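Local atomic coordinates of cell division protein FtsZ 1 (Methanocaldococcus jannaschii, PDB entry 1W59), a protein that binds GTP, and probably hydrolyses it and polymerises into the contractile Z ring at the future site of cell division. Residues F162-K167 with K205-V210; N172-L177 with T349-K354; E255-K260 with N326-V331. All blocks are in the same frame, centred on the assembly; numbering follows the deposited sequence.

Contact 1 of 3, residues F162-K167 with K205-V210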
# COMPACT_ATOMS: atom_id res chain seq x y z
N PHE A 162 -13.14 9.98 8.38
CA PHE A 162 -13.74 11.26 8.08
C PHE A 162 -14.18 11.78 9.44
O PHE A 162 -14.49 10.99 10.35
CB PHE A 162 -14.99 11.08 7.24
CG PHE A 162 -14.75 10.48 5.89
CD1 PHE A 162 -14.28 11.26 4.85
CD2 PHE A 162 -15.02 9.14 5.66
CE1 PHE A 162 -14.09 10.71 3.58
CE2 PHE A 162 -14.83 8.58 4.39
CZ PHE A 162 -14.37 9.36 3.36
N VAL A 163 -14.24 13.10 9.60
CA VAL A 163 -14.65 13.65 10.88
C VAL A 163 -16.12 13.32 11.13
O VAL A 163 -16.56 13.26 12.28
CB VAL A 163 -14.45 15.17 10.91
CG1 VAL A 163 -12.99 15.49 10.78
CG2 VAL A 163 -15.20 15.80 9.79
N MET A 164 -16.87 13.08 10.07
CA MET A 164 -18.29 12.77 10.24
C MET A 164 -18.50 11.38 10.82
O MET A 164 -19.63 10.92 10.97
CB MET A 164 -19.03 12.89 8.90
CG MET A 164 -18.63 11.84 7.89
SD MET A 164 -19.67 11.91 6.45
CE MET A 164 -18.51 11.50 5.21
N GLU A 165 -17.41 10.70 11.16
CA GLU A 165 -17.50 9.37 11.74
C GLU A 165 -17.49 9.44 13.26
O GLU A 165 -17.82 8.46 13.93
CB GLU A 165 -16.35 8.49 11.24
CG GLU A 165 -16.53 8.02 9.80
CD GLU A 165 -15.43 7.09 9.36
OE1 GLU A 165 -15.18 6.09 10.07
OE2 GLU A 165 -14.81 7.34 8.31
N GLY A 166 -17.11 10.59 13.81
CA GLY A 166 -17.11 10.74 15.25
C GLY A 166 -15.77 10.68 15.97
O GLY A 166 -14.83 10.05 15.51
N LYS A 167 -15.71 11.33 17.13
CA LYS A 167 -14.50 11.36 17.90
C LYS A 167 -14.08 10.00 18.45
O LYS A 167 -12.89 9.74 18.61
CB LYS A 167 -14.63 12.37 19.05
CG LYS A 167 -14.86 13.80 18.61
CD LYS A 167 -14.33 14.78 19.64
CE LYS A 167 -14.20 16.18 19.05
NZ LYS A 167 -13.36 17.10 19.88
N LYS A 205 -22.83 10.36 0.95
CA LYS A 205 -23.09 8.96 0.67
C LYS A 205 -22.05 8.32 -0.23
O LYS A 205 -22.01 7.10 -0.40
CB LYS A 205 -24.48 8.79 0.05
CG LYS A 205 -24.71 9.51 -1.26
CD LYS A 205 -26.09 9.16 -1.79
CE LYS A 205 -26.49 9.99 -2.97
NZ LYS A 205 -27.89 9.65 -3.38
N LEU A 206 -21.18 9.16 -0.79
CA LEU A 206 -20.14 8.70 -1.68
C LEU A 206 -18.72 8.77 -1.11
O LEU A 206 -17.80 8.20 -1.68
CB LEU A 206 -20.20 9.51 -2.98
CG LEU A 206 -20.85 8.79 -4.16
CD1 LEU A 206 -22.12 8.11 -3.70
CD2 LEU A 206 -21.12 9.80 -5.28
N ALA A 207 -18.56 9.48 0.01
CA ALA A 207 -17.27 9.66 0.68
C ALA A 207 -16.42 8.40 0.77
O ALA A 207 -15.24 8.41 0.43
CB ALA A 207 -17.49 10.23 2.08
N PHE A 208 -17.04 7.31 1.23
CA PHE A 208 -16.37 6.02 1.37
C PHE A 208 -16.02 5.37 0.02
O PHE A 208 -14.98 4.72 -0.11
CB PHE A 208 -17.25 5.11 2.23
CG PHE A 208 -17.48 5.63 3.63
CD1 PHE A 208 -16.52 5.46 4.62
CD2 PHE A 208 -18.64 6.34 3.94
CE1 PHE A 208 -16.71 5.98 5.90
CE2 PHE A 208 -18.83 6.87 5.23
CZ PHE A 208 -17.87 6.68 6.21
N LYS A 209 -16.88 5.54 -0.98
CA LYS A 209 -16.61 4.98 -2.32
C LYS A 209 -15.34 5.65 -2.86
O LYS A 209 -14.50 5.01 -3.49
CB LYS A 209 -17.75 5.30 -3.28
CG LYS A 209 -18.96 4.39 -3.18
CD LYS A 209 -18.66 3.02 -3.75
CE LYS A 209 -19.94 2.30 -4.12
NZ LYS A 209 -20.67 3.02 -5.20
N VAL A 210 -15.24 6.95 -2.62
CA VAL A 210 -14.07 7.71 -3.06
C VAL A 210 -12.86 7.27 -2.24
O VAL A 210 -11.75 7.14 -2.77
CB VAL A 210 -14.30 9.22 -2.89
CG1 VAL A 210 -13.00 9.98 -3.15
CG2 VAL A 210 -15.39 9.68 -3.85
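Phe162 meets two neighbouring residues of the 205-210 segment with different parts of its ring. One face receives the methyl of Ala207, a CH-pi contact in which CB stands 3.9 Å from the ring centroid of Phe162, while the ring edge is turned to Phe208. The second meeting is a T-shaped pair with ring planes 81° apart, in which CE2 of Phe162 lies 3.5 Å from CE1 of Phe208, over the face of that ring and offset toward its rim. Alanine suits the face position because its short side chain lets the flat ring lie close to the helix. CE of Met164 joins Ala207 on the same face of Phe162, 3.5 Å from Ala207 CB; the nearly extended thioether chain, bent a little at its last torsion (chi3 145°), sets its methyl above the rim of the ring.

The helix concerned, 207-227, is the long central helix that in FtsZ and tubulin connects the GTPase and C-terminal domains, and the loop following strand 153-160 packs on its first turn. Glu165 approaches Phe208 at the ring edge, its OE2 3.4 Å from CE1 of Phe208. That same oxygen accepts a hydrogen bond from the Phe162 N-H at 3.1 Å, the donor standing above the carboxylate plane, which ties the start of the loop to the acidic group. Behind it, OE1 of Glu165, a GTP-binding residue, forms a salt bridge with Arg169, another residue of the nucleotide site. Leu195 and Glu193 also pack on Phe162.

Contact 2 of 3, residues N172-L177 with T349-K354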
# COMPACT_ATOMS: atom_id res chain seq x y z
N ASN A 172 -9.96 6.10 18.25
CA ASN A 172 -9.56 4.71 18.12
C ASN A 172 -8.54 4.55 16.99
O ASN A 172 -7.61 3.75 17.09
CB ASN A 172 -10.77 3.82 17.84
CG ASN A 172 -11.58 3.49 19.10
OD1 ASN A 172 -12.69 2.99 19.01
ND2 ASN A 172 -11.00 3.77 20.26
N ALA A 173 -8.72 5.33 15.92
CA ALA A 173 -7.81 5.30 14.77
C ALA A 173 -6.41 5.79 15.16
O ALA A 173 -5.41 5.14 14.85
CB ALA A 173 -8.37 6.17 13.65
N MET A 174 -6.35 6.93 15.84
CA MET A 174 -5.08 7.49 16.27
C MET A 174 -4.33 6.56 17.20
O MET A 174 -3.12 6.48 17.15
CB MET A 174 -5.33 8.83 16.96
CG MET A 174 -5.77 9.91 16.00
SD MET A 174 -4.57 10.02 14.66
CE MET A 174 -3.05 10.51 15.61
N GLU A 175 -5.06 5.85 18.06
CA GLU A 175 -4.44 4.91 18.98
C GLU A 175 -3.95 3.72 18.18
O GLU A 175 -2.89 3.17 18.46
CB GLU A 175 -5.45 4.47 20.04
CG GLU A 175 -5.76 5.55 21.09
CD GLU A 175 -6.59 5.04 22.26
OE1 GLU A 175 -6.20 4.02 22.87
OE2 GLU A 175 -7.62 5.67 22.58
N GLY A 176 -4.73 3.33 17.17
CA GLY A 176 -4.33 2.22 16.34
C GLY A 176 -3.10 2.63 15.55
O GLY A 176 -2.14 1.86 15.43
N LEU A 177 -3.12 3.86 15.04
CA LEU A 177 -2.02 4.42 14.26
C LEU A 177 -0.74 4.44 15.10
O LEU A 177 0.37 4.25 14.58
CB LEU A 177 -2.38 5.83 13.82
CG LEU A 177 -1.52 6.54 12.78
CD1 LEU A 177 -1.63 5.83 11.43
CD2 LEU A 177 -1.98 7.97 12.66
N THR A 349 -7.76 13.63 17.34
CA THR A 349 -8.81 14.27 16.57
C THR A 349 -8.26 14.30 15.16
O THR A 349 -8.89 14.80 14.23
CB THR A 349 -9.08 15.71 17.05
OG1 THR A 349 -8.02 16.57 16.61
CG2 THR A 349 -9.13 15.75 18.55
N GLY A 350 -7.05 13.75 15.03
CA GLY A 350 -6.38 13.70 13.75
C GLY A 350 -4.91 14.01 13.90
O GLY A 350 -4.41 14.17 15.01
N LEU A 351 -4.19 14.06 12.78
CA LEU A 351 -2.77 14.39 12.81
C LEU A 351 -2.74 15.92 12.69
O LEU A 351 -3.59 16.52 12.01
CB LEU A 351 -2.04 13.75 11.62
CG LEU A 351 -2.04 12.23 11.44
CD1 LEU A 351 -1.53 11.93 10.06
CD2 LEU A 351 -1.17 11.51 12.49
N LYS A 352 -1.81 16.57 13.37
CA LYS A 352 -1.71 18.03 13.29
C LYS A 352 -0.36 18.40 12.69
O LYS A 352 0.63 17.71 12.92
CB LYS A 352 -1.85 18.66 14.68
CG LYS A 352 -3.26 18.61 15.28
CD LYS A 352 -3.30 19.29 16.66
CE LYS A 352 -4.72 19.43 17.24
NZ LYS A 352 -5.38 18.14 17.61
N ARG A 353 -0.33 19.48 11.91
CA ARG A 353 0.93 19.92 11.30
C ARG A 353 1.73 20.76 12.28
O ARG A 353 1.19 21.66 12.93
CB ARG A 353 0.65 20.72 10.02
CG ARG A 353 0.04 19.87 8.91
CD ARG A 353 -0.39 20.68 7.69
NE ARG A 353 0.73 21.11 6.85
CZ ARG A 353 0.59 21.54 5.60
NH1 ARG A 353 -0.62 21.59 5.05
NH2 ARG A 353 1.65 21.93 4.89
N LYS A 354 3.01 20.46 12.42
CA LYS A 354 3.87 21.20 13.32
C LYS A 354 4.40 22.44 12.62
O LYS A 354 3.63 23.19 12.01
CB LYS A 354 5.03 20.32 13.79
CG LYS A 354 4.60 19.27 14.79
CD LYS A 354 5.73 18.29 15.11
CE LYS A 354 6.96 18.99 15.65
NZ LYS A 354 8.02 18.01 16.00
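Met174 and Leu177 of helix 167-183 meet Leu351 in a helix-on-strand contact, where the C-terminal strand 350-353, half of a two-stranded hairpin with 344-347, lies across the GTPase domain helix. The short segments approach to 9.3 Å between axes and run at 73° to each other, and the helix meets the strand through Met174 and Leu177, which lie about one turn apart. Leu351 carries the strand's part through one branch: its CD2 lies 3.6 Å from CD2 of Leu177 and 3.8 Å from CE of Met174. The leucine side chains cross at about a right angle, meeting methyl to methyl. Met174 is folded rather than extended, with bends at chi2 (-54°) and chi3 (-62°) that bring its CE round to Leu351 and carry its sulfur alongside the backbone of Gly350. A flexible, unbranched thioether suits this place because it can follow the strand's contour. Shortening Met174 to an alanine would remove the SD and CE atoms and is likely to leave Leu351 CD2 without its methionine neighbour and open a gap beside the Gly350 carbonyl. Gly350 itself has a positive phi, at which a CB would press on the preceding carbonyl oxygen, so glycine suits the hairpin there.

Around these residues, Phe346 of the partner strand touches Met174, Leu177 and Leu351. Leu177 continues inward to Val158, Leu160, Leu187 and Val189 of the central sheet, joining the hairpin to the hydrophobic layer beneath the helix. No hydrogen bond crosses between the two segments; apolar contacts over a modest 161 Å² join them, and such contacts depend on shape and burial more than on direction.

Contact 3 of 3, residues E255-K260 with N326-V331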
# COMPACT_ATOMS: atom_id res chain seq x y z
N GLU A 255 -2.93 13.98 -11.80
CA GLU A 255 -2.95 13.55 -13.19
C GLU A 255 -3.30 14.72 -14.09
O GLU A 255 -3.90 15.70 -13.64
CB GLU A 255 -3.91 12.38 -13.42
CG GLU A 255 -5.30 12.55 -12.89
CD GLU A 255 -6.10 11.25 -13.00
OE1 GLU A 255 -5.60 10.20 -12.56
OE2 GLU A 255 -7.24 11.28 -13.52
N SER A 256 -2.88 14.64 -15.34
CA SER A 256 -3.17 15.69 -16.29
C SER A 256 -3.35 15.08 -17.66
O SER A 256 -2.86 14.00 -17.96
CB SER A 256 -2.06 16.73 -16.30
OG SER A 256 -2.49 17.90 -16.97
N ASP A 257 -4.06 15.83 -18.49
CA ASP A 257 -4.43 15.43 -19.82
C ASP A 257 -3.86 16.43 -20.84
O ASP A 257 -3.61 16.09 -22.00
CB ASP A 257 -5.95 15.45 -19.84
CG ASP A 257 -6.55 14.76 -21.00
OD1 ASP A 257 -6.19 15.10 -22.14
OD2 ASP A 257 -7.40 13.88 -20.76
N SER A 258 -3.64 17.66 -20.38
CA SER A 258 -3.11 18.72 -21.22
C SER A 258 -1.75 18.34 -21.76
O SER A 258 -1.12 17.39 -21.28
CB SER A 258 -2.98 20.01 -20.42
OG SER A 258 -1.87 19.95 -19.55
N GLU A 259 -1.29 19.08 -22.77
CA GLU A 259 0.01 18.81 -23.37
C GLU A 259 1.16 19.26 -22.48
O GLU A 259 2.17 19.79 -22.93
CB GLU A 259 0.12 19.47 -24.75
CG GLU A 259 -0.49 18.64 -25.89
CD GLU A 259 0.16 17.26 -26.03
OE1 GLU A 259 0.04 16.44 -25.09
OE2 GLU A 259 0.79 17.01 -27.09
N LYS A 260 0.97 19.03 -21.19
CA LYS A 260 1.96 19.33 -20.19
C LYS A 260 1.53 18.44 -19.05
O LYS A 260 1.48 18.84 -17.89
CB LYS A 260 1.94 20.80 -19.81
CG LYS A 260 3.29 21.28 -19.36
CD LYS A 260 3.54 22.70 -19.81
CE LYS A 260 4.97 22.87 -20.29
NZ LYS A 260 5.28 22.01 -21.48
N ASN A 326 -5.25 0.99 -20.15
CA ASN A 326 -6.40 1.88 -20.22
C ASN A 326 -6.17 3.13 -19.40
O ASN A 326 -6.71 3.25 -18.31
CB ASN A 326 -7.64 1.15 -19.73
CG ASN A 326 -7.38 0.34 -18.47
OD1 ASN A 326 -7.03 0.88 -17.43
ND2 ASN A 326 -7.55 -0.98 -18.58
N LEU A 327 -5.40 4.07 -19.94
CA LEU A 327 -5.12 5.30 -19.21
C LEU A 327 -5.33 6.62 -19.95
O LEU A 327 -4.60 7.58 -19.71
CB LEU A 327 -3.70 5.24 -18.63
CG LEU A 327 -3.37 6.25 -17.52
CD1 LEU A 327 -4.47 6.24 -16.47
CD2 LEU A 327 -2.04 5.90 -16.89
N GLU A 328 -6.30 6.66 -20.86
CA GLU A 328 -6.62 7.91 -21.56
C GLU A 328 -5.41 8.50 -22.33
O GLU A 328 -4.68 7.79 -23.05
CB GLU A 328 -7.13 8.90 -20.50
CG GLU A 328 -8.18 9.87 -20.92
CD GLU A 328 -9.25 9.24 -21.78
OE1 GLU A 328 -9.54 8.04 -21.59
OE2 GLU A 328 -9.80 9.95 -22.65
N ASN A 329 -5.25 9.81 -22.17
CA ASN A 329 -4.15 10.57 -22.76
C ASN A 329 -3.60 11.20 -21.48
O ASN A 329 -2.82 12.16 -21.50
CB ASN A 329 -4.67 11.69 -23.68
CG ASN A 329 -5.81 11.25 -24.58
OD1 ASN A 329 -5.75 11.43 -25.79
ND2 ASN A 329 -6.86 10.70 -23.99
N THR A 330 -4.04 10.63 -20.37
CA THR A 330 -3.69 11.07 -19.02
C THR A 330 -2.46 10.38 -18.42
O THR A 330 -2.19 9.20 -18.67
CB THR A 330 -4.88 10.81 -18.06
OG1 THR A 330 -6.11 11.22 -18.68
CG2 THR A 330 -4.70 11.58 -16.76
N VAL A 331 -1.70 11.14 -17.64
CA VAL A 331 -0.55 10.59 -16.94
C VAL A 331 -0.88 10.81 -15.47
O VAL A 331 -1.26 11.92 -15.07
CB VAL A 331 0.76 11.29 -17.31
CG1 VAL A 331 0.99 11.19 -18.80
CG2 VAL A 331 0.74 12.72 -16.86
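Glu255 and Thr330 cross obliquely beside the paired backbones, the methyl of Thr330 meeting the root of the acid: CG2 of Thr330 lies 3.5 Å from CB of Glu255. Thr330 holds that methyl anti to its own N (its OG1 chi1 is -44°), which also sets CG2 3.3 Å from the Ser256 carbonyl oxygen. A beta-branched residue suits the place, since its methyl covers Glu255 and the Ser256 carbonyl while its hydroxyl is turned to the Asp257 side. Beyond CG the Glu255 chain runs extended, and OE1 at its end forms a salt bridge with Arg332. On the other side of Ser256, Asp257 crosses Thr330 at about a right angle, with OD2 of Asp257 3.6 Å from OG1 of Thr330. The carboxylates of Asp257 and Glu328 are turned 48° apart, and Asp257 OD2 and Glu328 OE2, which carry like charges, stay 5.0 Å apart.

Between these flanking groups Ser256 and Val331 make an antiparallel hydrogen-bonded pair. Ser256 N donates to Val331 O at 3.2 Å, and Val331 N returns a bond to Ser256 O at 3.1 Å, lying in the carbonyl plane. A type II' turn from Leu327 to Thr330 brings the chain into this pairing; Glu328 takes its second position with phi 58°, where glycine is the usual choice.

Ser256 and Val331 project to the same face of the sheet, where helix 261-270 covers them: Val331 packs on Arg261 and Ala265, and Ser256 OG bonds weakly to Glu264. The pair thus joins the end of strand 248-256 to the beginning of strand 331-338 in the C-terminal domain.

In the fold
Contacts 1 and 2 are neighbours at the GTPase end of the molecule, their centres about 16 Å apart and their nearest atoms about 5 Å. The loop of contact 1 runs directly into helix 167-183, whose side carries contact 2. GTP-binding residues lie close to contact 1: it contains Glu165, and the Phe208 side chain is about 6 Å from that of Asp212. Contact 2 is more remote, with the Met174 side chain about 10 Å from that of Arg169. Contact 3, in the C-terminal domain and away from the nucleotide site, has its centre about 29 Å from that of contact 1 and 35 Å from that of contact 2; along the chain it is nested within the loop that contact 2 closes.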